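Local coordinates for putative fusidic acid resistance protein (Staphylococcus aureus, PDB 2YB5), which confers resistance to the antibiotic fusidic acid, probably by binding elongation factor G and helping to clear it from the ribosome, at residues K97-V102 with Y132-N137. Residues are numbered along the deposited sequence; the frame is centred on the assembly and turned at random.
Sequences KIFRKV and YIVYKN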
loop_
_atom_site.group_PDB
_atom_site.type_symbol
_atom_site.label_atom_id
_atom_site.label_comp_id
_atom_site.label_asym_id
_atom_site.label_seq_id
_atom_site.Cartn_x
_atom_site.Cartn_y
_atom_site.Cartn_z
ATOM N N LYS A 97 4.972 -16.503 17.026
ATOM C CA LYS A 97 3.871 -17.449 16.828
ATOM C C LYS A 97 3.467 -17.581 15.365
ATOM O O LYS A 97 3.236 -18.681 14.876
ATOM C CB LYS A 97 2.649 -17.037 17.650
ATOM C CG LYS A 97 1.447 -17.968 17.448
ATOM C CD LYS A 97 0.509 -17.895 18.636
ATOM C CE LYS A 97 -0.580 -18.962 18.574
ATOM N NZ LYS A 97 -1.186 -19.155 19.931
ATOM N N ILE A 98 3.368 -16.450 14.678
ATOM C CA ILE A 98 3.071 -16.445 13.245
ATOM C C ILE A 98 4.108 -17.279 12.489
ATOM O O ILE A 98 3.754 -18.069 11.612
ATOM C CB ILE A 98 3.044 -15.007 12.693
ATOM C CG1 ILE A 98 1.830 -14.261 13.244
ATOM C CG2 ILE A 98 3.039 -15.004 11.148
ATOM C CD1 ILE A 98 1.916 -12.742 13.078
ATOM N N PHE A 99 5.381 -17.113 12.842
ATOM C CA PHE A 99 6.468 -17.874 12.213
ATOM C C PHE A 99 7.049 -18.933 13.169
ATOM O O PHE A 99 8.269 -19.093 13.274
ATOM C CB PHE A 99 7.542 -16.912 11.710
ATOM C CG PHE A 99 7.033 -15.954 10.673
ATOM C CD1 PHE A 99 6.598 -16.420 9.444
ATOM C CD2 PHE A 99 6.960 -14.601 10.930
ATOM C CE1 PHE A 99 6.120 -15.551 8.489
ATOM C CE2 PHE A 99 6.474 -13.720 9.971
ATOM C CZ PHE A 99 6.059 -14.194 8.754
ATOM N N ARG A 100 6.142 -19.665 13.823
ATOM C CA ARG A 100 6.453 -20.664 14.868
ATOM C C ARG A 100 7.529 -21.682 14.470
ATOM O O ARG A 100 8.328 -22.098 15.308
ATOM C CB ARG A 100 5.154 -21.408 15.242
ATOM C CG ARG A 100 5.286 -22.574 16.222
ATOM C CD ARG A 100 5.474 -22.109 17.649
ATOM N NE ARG A 100 4.254 -21.483 18.168
ATOM C CZ ARG A 100 3.235 -22.134 18.731
ATOM N NH1 ARG A 100 3.259 -23.461 18.877
ATOM N NH2 ARG A 100 2.178 -21.447 19.154
ATOM N N LYS A 101 7.537 -22.090 13.205
ATOM C CA LYS A 101 8.488 -23.106 12.739
ATOM C C LYS A 101 9.895 -22.561 12.470
ATOM O O LYS A 101 10.831 -23.346 12.281
ATOM C CB LYS A 101 7.962 -23.797 11.476
ATOM C CG LYS A 101 6.728 -24.665 11.702
ATOM C CD LYS A 101 6.303 -25.315 10.398
ATOM C CE LYS A 101 5.024 -26.127 10.539
ATOM N NZ LYS A 101 4.632 -26.757 9.231
ATOM N N VAL A 102 10.043 -21.237 12.442
ATOM C CA VAL A 102 11.332 -20.608 12.181
ATOM C C VAL A 102 12.081 -20.465 13.501
ATOM O O VAL A 102 11.652 -19.731 14.388
ATOM C CB VAL A 102 11.153 -19.232 11.499
ATOM C CG1 VAL A 102 12.491 -18.524 11.308
ATOM C CG2 VAL A 102 10.445 -19.403 10.161
ATOM N N TYR A 132 9.996 -11.882 4.620
ATOM C CA TYR A 132 8.860 -12.135 5.480
ATOM C C TYR A 132 7.811 -11.071 5.197
ATOM O O TYR A 132 8.159 -9.903 4.997
ATOM C CB TYR A 132 9.283 -12.000 6.942
ATOM C CG TYR A 132 10.216 -13.062 7.424
ATOM C CD1 TYR A 132 9.725 -14.250 7.934
ATOM C CD2 TYR A 132 11.591 -12.875 7.400
ATOM C CE1 TYR A 132 10.559 -15.220 8.394
ATOM C CE2 TYR A 132 12.444 -13.851 7.864
ATOM C CZ TYR A 132 11.919 -15.025 8.357
ATOM O OH TYR A 132 12.737 -16.017 8.830
ATOM N N ILE A 133 6.538 -11.466 5.193
ATOM C CA ILE A 133 5.434 -10.544 4.957
ATOM C C ILE A 133 4.361 -10.764 6.015
ATOM O O ILE A 133 3.884 -11.867 6.160
ATOM C CB ILE A 133 4.836 -10.727 3.541
ATOM C CG1 ILE A 133 5.784 -10.140 2.488
ATOM C CG2 ILE A 133 3.444 -10.084 3.439
ATOM C CD1 ILE A 133 5.623 -10.748 1.068
ATOM N N VAL A 134 4.011 -9.717 6.755
ATOM C CA VAL A 134 2.979 -9.776 7.782
ATOM C C VAL A 134 1.897 -8.743 7.449
ATOM O O VAL A 134 2.196 -7.641 6.978
ATOM C CB VAL A 134 3.570 -9.532 9.202
ATOM C CG1 VAL A 134 2.474 -9.378 10.260
ATOM C CG2 VAL A 134 4.529 -10.683 9.583
ATOM N N TYR A 135 0.649 -9.135 7.683
ATOM C CA TYR A 135 -0.528 -8.330 7.382
ATOM C C TYR A 135 -1.720 -8.776 8.234
ATOM O O TYR A 135 -1.676 -9.817 8.911
ATOM C CB TYR A 135 -0.878 -8.441 5.887
ATOM C CG TYR A 135 -1.179 -9.864 5.450
ATOM C CD1 TYR A 135 -2.471 -10.368 5.531
ATOM C CD2 TYR A 135 -0.173 -10.710 4.986
ATOM C CE1 TYR A 135 -2.756 -11.669 5.148
ATOM C CE2 TYR A 135 -0.442 -12.014 4.625
ATOM C CZ TYR A 135 -1.745 -12.482 4.704
ATOM O OH TYR A 135 -2.058 -13.759 4.352
ATOM N N LYS A 136 -2.772 -7.965 8.199
ATOM C CA LYS A 136 -4.059 -8.305 8.809
ATOM C C LYS A 136 -4.982 -8.872 7.739
ATOM O O LYS A 136 -5.068 -8.317 6.645
ATOM C CB LYS A 136 -4.709 -7.063 9.404
ATOM C CG LYS A 136 -4.012 -6.502 10.626
ATOM C CD LYS A 136 -4.219 -7.360 11.860
ATOM C CE LYS A 136 -3.865 -6.606 13.136
ATOM N NZ LYS A 136 -4.987 -5.734 13.610
ATOM N N ASN A 137 -5.682 -9.959 8.058
ATOM C CA ASN A 137 -6.633 -10.560 7.121
ATOM C C ASN A 137 -8.021 -9.906 7.201
ATOM O O ASN A 137 -8.232 -8.963 7.961
ATOM C CB ASN A 137 -6.722 -12.087 7.317
ATOM C CG ASN A 137 -7.265 -12.480 8.671
ATOM O OD1 ASN A 137 -7.956 -11.704 9.319
ATOM N ND2 ASN A 137 -6.960 -13.700 9.104
#
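Phe99 meets Tyr132 in a T-shaped, edge-to-face pair where the end of helix 92-98 is laid on one face of the antiparallel sheet, within the treble-clef zinc-finger family region of this protein. The Phe99 and Tyr132 ring centroids are 5.0 Å apart and the planes stand at 71°. Tyr132 presents its CD1 edge, and that atom sits over the centre of the Phe99 ring, 3.8 Å from Phe99 CZ. On the opposite face of the phenyl, Ile98 CG2 of the preceding residue lies over the centre, so the ring is sandwiched. Val134, two residues along strand 130-136 and on the same side of it, meets the ring's edge near its plane: its CG2, anti to the carbonyl carbon, comes within 3.6 Å of Phe99 CE2. Trp123 of the neighbouring strand also packs against Phe99, and this is the tight, buried part.

The chain leaves helical geometry at Phe99 and enters a type I turn through Val102, closed by the hydrogen bond from Val102 N to Phe99 O, 2.9 Å. The side chains of Lys97, Arg100 and Lys101 are exposed and make no contact with the strand. Packing is looser next to them, at partly exposed Ile98, whose CD1 comes no nearer than 4.4 Å to Val134 CG1. Tyr132 OH is hydrogen-bonded to Arg130 NH1. Val102, at the end of the turn and with CG1 anti to its backbone N (chi1 176°), meets the phenol tip to tip, CG1 lying 3.5 Å from Tyr132 OH.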